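Local coordinates for protein cytochrome C (Marichromatium purpuratum 984, PDB 5LO9) that probably oxidises thiosulfate to tetrathionate, and may run the reverse reaction, with four covalently bound c-type hemes shared between catalytic and electron-accepting parts of one chain, at residues A[28-33]-A[90-94]; A[39-43]-A[84-90]; A[52-56]-A[69-73]; A[126-132]-A[415-421]. One frame throughout, in Å; residues are numbered along the deposited sequence.

Interaction 1 of 4, residues A[28-33]-A[90-94]; sequences DGGGDE and ASNAR. With EDO (1,2-ethanediol), chain U.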
# COMPACT_ATOMS: atom_id res chain seq x y z
N ASP A 28 36.01 31.41 -30.17
CA ASP A 28 34.63 31.08 -29.85
C ASP A 28 34.27 31.28 -28.38
O ASP A 28 33.10 31.11 -28.03
CB ASP A 28 34.34 29.63 -30.32
CG ASP A 28 35.22 28.59 -29.67
OD1 ASP A 28 36.14 29.00 -28.92
OD2 ASP A 28 35.03 27.36 -29.93
N GLY A 29 35.19 31.74 -27.53
CA GLY A 29 34.94 31.85 -26.09
C GLY A 29 34.90 30.52 -25.37
O GLY A 29 34.48 30.46 -24.20
N GLY A 30 35.34 29.45 -26.02
CA GLY A 30 35.24 28.09 -25.55
C GLY A 30 36.27 27.60 -24.57
O GLY A 30 36.16 26.44 -24.14
N GLY A 31 37.29 28.38 -24.20
CA GLY A 31 38.30 27.92 -23.26
C GLY A 31 39.44 27.16 -23.92
O GLY A 31 39.46 26.91 -25.13
N ASP A 32 40.42 26.78 -23.10
CA ASP A 32 41.56 26.02 -23.62
C ASP A 32 42.04 25.04 -22.56
O ASP A 32 42.38 25.44 -21.45
CB ASP A 32 42.70 26.95 -24.05
CG ASP A 32 43.78 26.22 -24.83
OD1 ASP A 32 44.78 25.78 -24.22
OD2 ASP A 32 43.63 26.06 -26.07
N GLU A 33 42.09 23.75 -22.92
CA GLU A 33 42.50 22.73 -21.97
C GLU A 33 43.93 22.94 -21.51
O GLU A 33 44.21 22.87 -20.31
CB GLU A 33 42.36 21.36 -22.61
CG GLU A 33 41.00 20.78 -22.49
CD GLU A 33 40.63 20.45 -21.06
OE1 GLU A 33 41.55 20.35 -20.18
OE2 GLU A 33 39.41 20.29 -20.86
N ALA A 90 29.80 27.87 -26.14
CA ALA A 90 30.81 27.11 -26.85
C ALA A 90 31.74 26.46 -25.84
O ALA A 90 31.90 26.93 -24.71
CB ALA A 90 31.58 28.02 -27.80
N SER A 91 32.40 25.40 -26.27
CA SER A 91 33.32 24.70 -25.40
C SER A 91 34.42 24.09 -26.24
O SER A 91 34.15 23.49 -27.28
CB SER A 91 32.64 23.60 -24.61
OG SER A 91 33.63 22.72 -24.07
N ASN A 92 35.64 24.25 -25.78
CA ASN A 92 36.78 23.58 -26.38
C ASN A 92 37.36 22.60 -25.37
O ASN A 92 38.56 22.38 -25.28
CB ASN A 92 37.80 24.60 -26.87
CG ASN A 92 37.22 25.49 -27.94
OD1 ASN A 92 36.61 25.02 -28.92
ND2 ASN A 92 37.36 26.80 -27.74
N ALA A 93 36.46 21.97 -24.62
CA ALA A 93 36.84 21.01 -23.61
C ALA A 93 37.29 19.69 -24.23
O ALA A 93 36.83 19.27 -25.30
CB ALA A 93 35.66 20.75 -22.69
N ARG A 94 38.19 19.04 -23.52
CA ARG A 94 38.61 17.69 -23.89
C ARG A 94 39.09 17.02 -22.61
O ARG A 94 40.16 17.35 -22.09
CB ARG A 94 39.70 17.72 -24.96
CG ARG A 94 40.18 16.32 -25.44
CD ARG A 94 41.30 16.45 -26.47
NE ARG A 94 41.79 15.16 -26.96
CZ ARG A 94 42.70 15.02 -27.93
NH1 ARG A 94 43.25 16.09 -28.50
NH2 ARG A 94 43.07 13.81 -28.31
C1 EDO U . 42.14 22.02 -26.59
O1 EDO U . 41.16 22.86 -25.95
C2 EDO U . 43.54 22.48 -26.19
O2 EDO U . 44.40 21.34 -26.19
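Two irregular loops of a c-type cytochrome domain can be joined through a mixture of backbone and side-chain hydrogen bonds, and residues 28-33 and 90-94 are an instructive case. The first follows the helix that ends in His25, axial ligand of heme c #1; the second leaves helix 74-86. Asn92 is the hub. Its backbone N donates to Gly30 O at 2.8 Å, while its ND2 donates to Asp28 OD1 at 2.8 Å and, weakly, to Gly31 O at 3.4 Å. Asp28 OD1 serves twice, because Gly30 N also reaches it at 3.0 Å in an Asx turn that folds the carboxylate back over its own loop. Gly30 lies where a CB would collide with Asn92 ND2, so the bare backbone permits this close approach. Further along, Arg94 N donates to Glu33 OE2 at 3.2 Å, an oxygen that also accepts from Tyr144 N. Asn92 O takes a bond from O1 of an ethanediol at 2.7 Å, and Glu33 N donates to that same O1 at 3.3 Å; the diol, probably from the crystallisation liquor, thus bridges the loops. Ser91 OG accepts from Ala93 N at 3.0 Å in an ST turn and is also hydrogen-bonded to Gly141 O. Carbon-to-carbon packing is slight, as where Ala90 CB lies 4.1 Å from Asp28 CB. The chemistry implies a junction specified by hydrogen-bond pairing, with one asparagine reading the backbone and carboxylate of the opposing glycine-rich loop.

Interaction 2 of 4, residues A[39-43]-A[84-90]; sequences RLAGL and YGALAPA. With HEC (heme c), chain C.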
# COMPACT_ATOMS: atom_id res chain seq x y z
N ARG A 39 35.98 28.54 -20.17
CA ARG A 39 34.92 28.96 -21.07
C ARG A 39 34.34 30.28 -20.58
O ARG A 39 33.91 30.39 -19.43
CB ARG A 39 33.81 27.91 -21.11
CG ARG A 39 32.56 28.36 -21.81
CD ARG A 39 31.37 27.45 -21.55
NE ARG A 39 30.11 28.17 -21.80
CZ ARG A 39 28.92 27.78 -21.37
NH1 ARG A 39 28.81 26.65 -20.67
NH2 ARG A 39 27.83 28.52 -21.61
N LEU A 40 34.25 31.25 -21.49
CA LEU A 40 33.55 32.48 -21.17
C LEU A 40 32.25 32.66 -21.95
O LEU A 40 31.38 33.43 -21.52
CB LEU A 40 34.49 33.68 -21.43
CG LEU A 40 35.86 33.60 -20.76
CD1 LEU A 40 36.70 34.78 -21.19
CD2 LEU A 40 35.78 33.60 -19.22
N ALA A 41 32.07 31.93 -23.05
CA ALA A 41 30.96 32.17 -23.98
C ALA A 41 29.62 31.76 -23.38
O ALA A 41 29.40 30.59 -23.04
CB ALA A 41 31.20 31.38 -25.27
N GLY A 42 28.70 32.72 -23.29
CA GLY A 42 27.39 32.48 -22.76
C GLY A 42 27.25 32.59 -21.26
O GLY A 42 26.12 32.46 -20.76
N LEU A 43 28.34 32.82 -20.53
CA LEU A 43 28.22 32.98 -19.09
C LEU A 43 27.48 34.28 -18.79
O LEU A 43 27.56 35.24 -19.55
CB LEU A 43 29.59 32.95 -18.42
CG LEU A 43 30.09 31.57 -17.98
CD1 LEU A 43 30.18 30.60 -19.15
CD2 LEU A 43 31.44 31.70 -17.32
N TYR A 84 31.05 38.60 -23.98
CA TYR A 84 31.11 37.15 -23.82
C TYR A 84 29.75 36.58 -23.43
O TYR A 84 29.45 35.42 -23.75
CB TYR A 84 32.19 36.75 -22.80
CG TYR A 84 33.57 36.72 -23.41
CD1 TYR A 84 33.86 35.81 -24.40
CD2 TYR A 84 34.57 37.62 -23.05
CE1 TYR A 84 35.09 35.77 -25.02
CE2 TYR A 84 35.83 37.58 -23.65
CZ TYR A 84 36.07 36.65 -24.64
OH TYR A 84 37.27 36.55 -25.30
N GLY A 85 28.92 37.39 -22.78
CA GLY A 85 27.59 36.95 -22.40
C GLY A 85 26.64 36.88 -23.56
O GLY A 85 25.66 36.11 -23.51
N ALA A 86 26.89 37.65 -24.60
CA ALA A 86 26.07 37.61 -25.80
C ALA A 86 26.45 36.49 -26.76
O ALA A 86 25.65 36.16 -27.63
CB ALA A 86 26.16 38.92 -26.56
N LEU A 87 27.63 35.90 -26.62
CA LEU A 87 28.02 34.84 -27.53
C LEU A 87 27.16 33.58 -27.36
O LEU A 87 26.56 33.30 -26.32
CB LEU A 87 29.47 34.45 -27.32
CG LEU A 87 30.47 35.54 -27.70
CD1 LEU A 87 31.86 34.92 -27.74
CD2 LEU A 87 30.17 36.25 -28.98
N ALA A 88 27.10 32.82 -28.44
CA ALA A 88 26.52 31.51 -28.32
C ALA A 88 27.42 30.69 -27.43
O ALA A 88 28.65 30.80 -27.53
CB ALA A 88 26.40 30.82 -29.66
N PRO A 89 26.86 29.86 -26.57
CA PRO A 89 27.68 28.95 -25.78
C PRO A 89 28.63 28.18 -26.68
O PRO A 89 28.34 27.90 -27.84
CB PRO A 89 26.66 28.04 -25.09
CG PRO A 89 25.45 28.81 -25.05
CD PRO A 89 25.44 29.69 -26.28
N ALA A 90 29.80 27.87 -26.14
CA ALA A 90 30.81 27.11 -26.85
C ALA A 90 31.74 26.46 -25.84
O ALA A 90 31.90 26.93 -24.71
CB ALA A 90 31.58 28.02 -27.80
FE HEC C . 41.10 35.05 -18.76
CHA HEC C . 39.92 32.96 -16.23
CHB HEC C . 38.16 36.99 -18.54
CHC HEC C . 42.45 37.35 -21.05
CHD HEC C . 43.93 32.98 -19.18
NA HEC C . 39.35 35.00 -17.61
C1A HEC C . 39.07 34.08 -16.66
C2A HEC C . 37.75 34.31 -16.00
C3A HEC C . 37.26 35.51 -16.68
C4A HEC C . 38.32 35.84 -17.66
CMA HEC C . 35.97 36.18 -16.41
CAA HEC C . 37.06 33.54 -14.89
CBA HEC C . 36.14 32.55 -15.59
CGA HEC C . 35.11 31.86 -14.72
O1A HEC C . 34.51 30.88 -15.21
O2A HEC C . 34.86 32.26 -13.56
NB HEC C . 40.43 36.81 -19.64
C1B HEC C . 39.24 37.40 -19.43
C2B HEC C . 39.08 38.64 -20.20
C3B HEC C . 40.34 38.76 -20.94
C4B HEC C . 41.11 37.58 -20.51
CMB HEC C . 37.88 39.52 -20.22
CAB HEC C . 40.75 39.85 -21.87
CBB HEC C . 40.70 41.17 -21.11
NC HEC C . 42.85 35.13 -19.90
C1C HEC C . 43.21 36.13 -20.72
C2C HEC C . 44.51 35.88 -21.38
C3C HEC C . 44.94 34.59 -20.84
C4C HEC C . 43.83 34.22 -19.94
CMC HEC C . 45.19 36.76 -22.36
CAC HEC C . 46.18 33.79 -21.12
CBC HEC C . 47.41 34.61 -20.93
ND HEC C . 41.80 33.30 -17.87
C1D HEC C . 42.93 32.65 -18.16
C2D HEC C . 43.14 31.45 -17.35
C3D HEC C . 41.97 31.42 -16.48
C4D HEC C . 41.21 32.63 -16.87
CMD HEC C . 44.28 30.49 -17.40
CAD HEC C . 41.73 30.41 -15.40
CBD HEC C . 42.09 31.17 -14.12
CGD HEC C . 41.94 30.31 -12.89
O1D HEC C . 41.66 30.85 -11.79
O2D HEC C . 42.15 29.10 -13.06
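Leu40 CD1 sits 3.9 Å from the centroid of the Tyr84 ring, almost on its normal, a CH-pi contact reinforced by Leu40 CB at 3.7 Å from Tyr84 CD1. The same leucine turns CD2 to the porphyrin, 3.5 Å from C3A of the heme. Next to it, Ala41 CB packs 4.1 Å from Leu87 CB and 4.2 Å from Ala90 CB, filling the bend where the chain leaves its helix. Outward lies the backbone: residues 40-43 form a type II turn, with glycine at Gly42, where positive phi would jam a side chain against the preceding carbonyl. Gly42 N donates to Tyr84 O at 2.8 Å, and Gly85 CA approaches Leu43 O at 3.3 Å. At the polar edge Arg39 folds over the turn, NE and NH2 reaching Ala41 O at 2.8 and 3.0 Å, while its CD lies 3.2 Å from Ala90 O. This packing of the heme-lining loop on helix 74-86, the last helix of this heme domain, is typical of the class I cytochrome c fold.

Interaction 3 of 4, residues A[52-56]-A[69-73]; sequences IERFR and AERLT. With HEC (heme c), chain D; PGO (S-1,2-propanediol), chain I.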
# COMPACT_ATOMS: atom_id res chain seq x y z
N ILE A 52 36.00 38.86 -12.59
CA ILE A 52 37.11 39.78 -12.83
C ILE A 52 37.39 40.58 -11.56
O ILE A 52 38.54 40.77 -11.16
CB ILE A 52 36.79 40.67 -14.05
CG1 ILE A 52 36.90 39.83 -15.33
CG2 ILE A 52 37.76 41.81 -14.16
CD1 ILE A 52 36.23 40.41 -16.56
N GLU A 53 36.34 41.01 -10.88
CA GLU A 53 36.54 41.78 -9.67
C GLU A 53 37.05 40.90 -8.54
O GLU A 53 37.75 41.40 -7.65
CB GLU A 53 35.24 42.49 -9.28
CG GLU A 53 35.01 43.78 -10.08
CD GLU A 53 33.54 44.32 -10.03
OE1 GLU A 53 32.70 43.78 -9.25
OE2 GLU A 53 33.23 45.29 -10.78
N ARG A 54 36.73 39.60 -8.55
CA ARG A 54 37.30 38.70 -7.54
C ARG A 54 38.81 38.65 -7.68
O ARG A 54 39.53 38.69 -6.67
CB ARG A 54 36.74 37.28 -7.65
CG ARG A 54 35.32 37.11 -7.20
CD ARG A 54 35.09 35.83 -6.41
NE ARG A 54 33.68 35.52 -6.39
CZ ARG A 54 32.80 36.16 -5.62
NH1 ARG A 54 33.17 37.14 -4.81
NH2 ARG A 54 31.53 35.82 -5.68
N PHE A 55 39.30 38.52 -8.92
CA PHE A 55 40.73 38.54 -9.18
C PHE A 55 41.34 39.82 -8.63
O PHE A 55 42.38 39.80 -7.96
CB PHE A 55 40.97 38.44 -10.68
CG PHE A 55 40.92 37.06 -11.25
CD1 PHE A 55 41.94 36.17 -11.03
CD2 PHE A 55 39.87 36.68 -12.07
CE1 PHE A 55 41.90 34.92 -11.58
CE2 PHE A 55 39.81 35.42 -12.62
CZ PHE A 55 40.82 34.54 -12.37
N ARG A 56 40.69 40.96 -8.88
CA ARG A 56 41.20 42.26 -8.48
C ARG A 56 41.23 42.43 -6.97
O ARG A 56 42.10 43.15 -6.45
CB ARG A 56 40.35 43.34 -9.13
CG ARG A 56 40.62 43.39 -10.62
CD ARG A 56 39.51 44.00 -11.36
NE ARG A 56 39.32 45.45 -11.19
CZ ARG A 56 39.87 46.37 -11.98
NH1 ARG A 56 40.68 45.99 -12.95
NH2 ARG A 56 39.61 47.65 -11.80
N ALA A 69 43.32 40.78 -15.51
CA ALA A 69 42.19 41.30 -14.77
C ALA A 69 42.51 42.65 -14.16
O ALA A 69 41.58 43.45 -13.97
CB ALA A 69 41.77 40.31 -13.70
N GLU A 70 43.77 42.91 -13.75
CA GLU A 70 44.07 44.20 -13.12
C GLU A 70 44.19 45.33 -14.14
O GLU A 70 43.88 46.49 -13.82
CB GLU A 70 45.33 44.11 -12.26
CG GLU A 70 46.67 44.33 -13.00
CD GLU A 70 47.90 44.39 -12.08
OE1 GLU A 70 47.85 45.04 -10.98
OE2 GLU A 70 48.94 43.80 -12.51
N ARG A 71 44.56 45.01 -15.38
CA ARG A 71 44.75 46.03 -16.40
C ARG A 71 43.45 46.57 -16.97
O ARG A 71 43.49 47.57 -17.69
CB ARG A 71 45.60 45.49 -17.55
CG ARG A 71 47.02 45.97 -17.48
CD ARG A 71 47.92 45.30 -18.52
NE ARG A 71 49.34 45.59 -18.32
CZ ARG A 71 49.87 46.82 -18.36
NH1 ARG A 71 49.11 47.90 -18.58
NH2 ARG A 71 51.18 46.98 -18.17
N LEU A 72 42.31 45.96 -16.68
CA LEU A 72 41.04 46.44 -17.21
C LEU A 72 40.56 47.67 -16.45
O LEU A 72 40.79 47.80 -15.24
CB LEU A 72 39.97 45.34 -17.12
CG LEU A 72 40.25 44.10 -17.95
CD1 LEU A 72 39.19 43.09 -17.64
CD2 LEU A 72 40.32 44.41 -19.43
N THR A 73 39.95 48.60 -17.16
CA THR A 73 39.22 49.67 -16.50
C THR A 73 37.81 49.19 -16.22
O THR A 73 37.37 48.20 -16.80
CB THR A 73 39.19 50.93 -17.37
OG1 THR A 73 38.52 50.65 -18.61
CG2 THR A 73 40.59 51.43 -17.65
FE HEC D . 29.44 24.95 -7.23
CHA HEC D . 30.92 27.80 -8.58
CHB HEC D . 31.78 22.96 -8.92
CHC HEC D . 27.89 22.07 -6.01
CHD HEC D . 27.30 26.93 -5.33
NA HEC D . 31.04 25.33 -8.52
C1A HEC D . 31.46 26.51 -8.94
C2A HEC D . 32.64 26.46 -9.83
C3A HEC D . 32.91 25.02 -9.91
C4A HEC D . 31.85 24.41 -9.06
CMA HEC D . 34.01 24.37 -10.70
CAA HEC D . 33.40 27.57 -10.50
CBA HEC D . 32.80 27.82 -11.88
CGA HEC D . 33.59 28.88 -12.62
O1A HEC D . 33.11 29.35 -13.67
O2A HEC D . 34.69 29.24 -12.15
NB HEC D . 29.78 22.90 -7.43
C1B HEC D . 30.74 22.30 -8.14
C2B HEC D . 30.68 20.82 -8.06
C3B HEC D . 29.54 20.57 -7.18
C4B HEC D . 29.07 21.92 -6.86
CMB HEC D . 31.61 19.84 -8.72
CAB HEC D . 28.94 19.27 -6.72
CBB HEC D . 29.99 18.43 -6.04
NC HEC D . 27.88 24.57 -5.92
C1C HEC D . 27.40 23.38 -5.58
C2C HEC D . 26.26 23.45 -4.64
C3C HEC D . 26.08 24.89 -4.41
C4C HEC D . 27.15 25.47 -5.26
CMC HEC D . 25.52 22.27 -4.07
CAC HEC D . 25.06 25.65 -3.60
CBC HEC D . 24.68 25.13 -2.24
ND HEC D . 29.16 26.99 -7.00
C1D HEC D . 28.29 27.58 -6.20
C2D HEC D . 28.35 29.05 -6.26
C3D HEC D . 29.40 29.33 -7.21
C4D HEC D . 29.83 27.97 -7.61
CMD HEC D . 27.55 30.03 -5.50
CAD HEC D . 29.89 30.69 -7.66
CBD HEC D . 31.12 31.14 -6.85
CGD HEC D . 31.44 32.60 -7.08
O1D HEC D . 32.66 32.87 -7.21
O2D HEC D . 30.53 33.46 -7.15
C1 PGO I . 30.03 39.69 -3.76
C2 PGO I . 29.21 38.39 -3.86
C3 PGO I . 29.82 37.30 -2.95
O1 PGO I . 31.35 39.36 -3.22
O2 PGO I . 29.09 37.91 -5.22
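In a c-type cytochrome domain, helices enclose the porphyrin, and here helix 45-57 meets the end of helix 66-71, just beyond the axial ligand Met65. Ala69 comes first and lies at the centre of the contact. Its CB points into the other helix, 3.6 Å from Phe55 CB and 4.3 Å from Ile52 CG2, the small methyl allowing the two backbones to approach to 5.6 Å between the CA atoms of Ile52 and Ala69. Its carbonyl faces Arg56 and is taken up by the guanidinium. Glu70 adds little, its carboxylate leading away from helix 45-57. At Leu72 the chain has left the helix, and the side chain turns back inward, placing CD1 4.0 Å from Ile52 CG2; Ile52, Phe55 and Leu72 all line the pocket of heme c #1, while Ile77 of helix 74-86 touches Ile52, Arg56 and Leu72. Thr73 then starts the next helix as its N-cap, with OG1 accepting from Asp76 N. On another side of helix 45-57, Arg54 binds a propionate of heme c #2, with NE 3.0 Å from O1D and NH2 3.0 Å from O2D, so one helix serves two hemes. The polar closure rests on one arginine nitrogen, which takes a carbonyl of the last turn of helix 66-71 and one just beyond it: Arg56 NH1 donates to both Ala69 O and Leu72 O, each at 2.9 Å.

Interaction 4 of 4, residues A[126-132]-A[415-421]; sequences GPGGVGA and VDGEVVF. With HEC (heme c), chain F.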
# COMPACT_ATOMS: atom_id res chain seq x y z
N GLY A 126 21.98 23.96 -11.70
CA GLY A 126 20.99 23.84 -12.74
C GLY A 126 21.05 22.52 -13.46
O GLY A 126 21.97 21.70 -13.29
N PRO A 127 20.05 22.29 -14.30
CA PRO A 127 19.94 21.00 -15.01
C PRO A 127 21.17 20.74 -15.85
O PRO A 127 21.61 21.59 -16.64
CB PRO A 127 18.70 21.17 -15.88
CG PRO A 127 18.03 22.45 -15.44
CD PRO A 127 19.08 23.28 -14.79
N GLY A 128 21.74 19.58 -15.66
CA GLY A 128 22.93 19.22 -16.39
C GLY A 128 24.08 20.18 -16.31
O GLY A 128 25.01 20.07 -17.12
N GLY A 129 24.05 21.07 -15.31
CA GLY A 129 25.07 22.08 -15.09
C GLY A 129 25.16 23.18 -16.12
O GLY A 129 26.24 23.70 -16.38
N VAL A 130 24.03 23.57 -16.72
CA VAL A 130 24.02 24.70 -17.64
C VAL A 130 23.96 26.03 -16.92
O VAL A 130 23.98 27.08 -17.57
CB VAL A 130 22.84 24.52 -18.61
CG1 VAL A 130 23.04 23.27 -19.38
CG2 VAL A 130 21.51 24.47 -17.84
N GLY A 131 23.94 26.03 -15.60
CA GLY A 131 23.88 27.26 -14.85
C GLY A 131 22.48 27.54 -14.35
O GLY A 131 21.49 27.05 -14.89
N ALA A 132 22.40 28.39 -13.30
CA ALA A 132 21.16 28.80 -12.65
C ALA A 132 21.23 30.29 -12.36
O ALA A 132 21.33 30.75 -11.22
CB ALA A 132 20.91 28.00 -11.37
N VAL A 415 14.76 26.90 -14.62
CA VAL A 415 15.75 26.82 -15.70
C VAL A 415 15.27 25.78 -16.70
O VAL A 415 15.14 24.59 -16.36
CB VAL A 415 17.14 26.45 -15.17
CG1 VAL A 415 18.14 26.23 -16.30
CG2 VAL A 415 17.61 27.50 -14.20
N ASP A 416 15.02 26.21 -17.95
CA ASP A 416 14.48 25.32 -18.99
C ASP A 416 13.23 24.59 -18.49
O ASP A 416 13.03 23.41 -18.76
CB ASP A 416 15.52 24.32 -19.50
CG ASP A 416 16.74 25.00 -20.18
OD1 ASP A 416 17.84 24.38 -20.28
OD2 ASP A 416 16.60 26.18 -20.62
N GLY A 417 12.39 25.30 -17.73
CA GLY A 417 11.18 24.73 -17.17
C GLY A 417 11.34 23.93 -15.89
O GLY A 417 10.33 23.68 -15.22
N GLU A 418 12.55 23.50 -15.55
CA GLU A 418 12.81 22.76 -14.31
C GLU A 418 12.89 23.69 -13.11
O GLU A 418 13.40 24.81 -13.20
CB GLU A 418 14.13 21.99 -14.41
CG GLU A 418 14.19 20.94 -15.53
CD GLU A 418 13.07 19.88 -15.50
OE1 GLU A 418 12.67 19.37 -14.41
OE2 GLU A 418 12.56 19.61 -16.62
N VAL A 419 12.39 23.21 -11.97
CA VAL A 419 12.44 23.98 -10.74
C VAL A 419 13.82 23.82 -10.14
O VAL A 419 14.16 22.74 -9.64
CB VAL A 419 11.38 23.54 -9.72
CG1 VAL A 419 11.39 24.52 -8.56
CG2 VAL A 419 9.99 23.49 -10.32
N VAL A 420 14.59 24.89 -10.09
CA VAL A 420 15.84 24.84 -9.36
C VAL A 420 15.63 25.27 -7.92
O VAL A 420 15.95 24.53 -7.00
CB VAL A 420 16.90 25.73 -10.02
CG1 VAL A 420 18.14 25.71 -9.21
CG2 VAL A 420 17.19 25.25 -11.40
N PHE A 421 15.07 26.46 -7.72
CA PHE A 421 14.79 26.99 -6.38
C PHE A 421 13.30 27.26 -6.30
O PHE A 421 12.79 28.11 -7.05
CB PHE A 421 15.58 28.26 -6.10
CG PHE A 421 17.03 28.09 -6.32
CD1 PHE A 421 17.71 27.08 -5.66
CD2 PHE A 421 17.73 28.90 -7.21
CE1 PHE A 421 19.06 26.88 -5.86
CE2 PHE A 421 19.09 28.71 -7.45
CZ PHE A 421 19.76 27.70 -6.76
FE HEC F . 15.48 26.64 0.44
CHA HEC F . 13.45 24.08 -0.78
CHB HEC F . 12.97 27.67 2.65
CHC HEC F . 17.70 28.88 1.89
CHD HEC F . 17.79 26.06 -2.16
NA HEC F . 13.54 26.00 0.86
C1A HEC F . 12.90 24.98 0.26
C2A HEC F . 11.52 24.81 0.77
C3A HEC F . 11.38 25.85 1.78
C4A HEC F . 12.70 26.54 1.74
CMA HEC F . 10.18 26.11 2.63
CAA HEC F . 10.46 23.82 0.42
CBA HEC F . 9.21 24.60 -0.02
CGA HEC F . 8.86 24.41 -1.47
O1A HEC F . 9.55 23.65 -2.16
O2A HEC F . 7.88 25.05 -1.90
NB HEC F . 15.35 28.01 1.99
C1B HEC F . 14.29 28.29 2.74
C2B HEC F . 14.55 29.33 3.76
C3B HEC F . 15.95 29.68 3.54
C4B HEC F . 16.34 28.78 2.43
CMB HEC F . 13.60 29.89 4.75
CAB HEC F . 16.81 30.67 4.28
CBB HEC F . 16.84 30.23 5.73
NC HEC F . 17.39 27.35 -0.05
C1C HEC F . 18.10 28.23 0.64
C2C HEC F . 19.38 28.58 0.02
C3C HEC F . 19.42 27.76 -1.18
C4C HEC F . 18.12 27.05 -1.13
CMC HEC F . 20.38 29.56 0.52
CAC HEC F . 20.45 27.66 -2.28
CBC HEC F . 21.86 27.39 -1.88
ND HEC F . 15.60 25.30 -1.15
C1D HEC F . 16.59 25.21 -2.06
C2D HEC F . 16.34 24.11 -3.02
C3D HEC F . 15.08 23.52 -2.60
C4D HEC F . 14.71 24.33 -1.43
CMD HEC F . 17.17 23.66 -4.17
CAD HEC F . 14.37 22.39 -3.25
CBD HEC F . 15.11 21.12 -2.83
CGD HEC F . 15.24 20.11 -3.96
O1D HEC F . 14.82 20.35 -5.11
O2D HEC F . 15.80 19.04 -3.72
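Where two heme domains of a multiheme cytochrome meet, the join may be made by van der Waals packing alone between the two segments, as in this contact between the loop following the heme-binding helix 121-125 and the beta hairpin 413-421 of the heme c #3 domain. The hairpin turns through a type I' turn from Val415 to Glu418, closed by Val415 N to Glu418 O and Glu418 N to Val415 O, both 2.9 Å. A classic beta bulge follows, Val420 and Phe421 both facing Leu413. Val415 and Pro127 carry much of the packing: Val415 CG1 lies 3.4 Å from Pro127 CD and 4.1 Å from Val130 CG2, and Val415 CG2 approaches Ala132 CB at 4.4 Å. Pro127 CG also rests 4.1 Å from Glu418 CB, whereas the carboxylate of Glu418 leads away to His270. Gly126, the first residue past helix 121-125, has positive phi, and a CB there would strike Gly131 O, so the loop can curl tightly beside the hairpin. Deeper in, Ala132 CB packs on Val420 CG1 at 4.2 Å and on Phe421 CE2 at 4.4 Å. No hydrogen bond crosses between the segments. The hairpin also touches heme c #3, with Phe421 CD1 3.6 Å from CHD and Val420 O 3.2 Å from CMD.

In the fold
From the N terminus, the first heme domain contains three contacts, each enclosing the next. Interaction 1 closes the widest of these three loops, from residue 28 to 94; interaction 2 lies within it, and interaction 3 within both, joining helix 45-57 to helix 66-71. Interactions 1 and 2 share Ala90 and touch directly, for Gly29 O lies 2.8 Å from Leu40 N, so two parts of the one loop between helices 22-25 and 45-57 and the exit of helix 74-86 form one continuous patch. Interaction 3 stands apart, its centre about 19 Å from that of interaction 2. Interaction 4 comes later in series and joins segments 283 residues apart at their closest ends, tying the second heme domain to the heme c #3 domain.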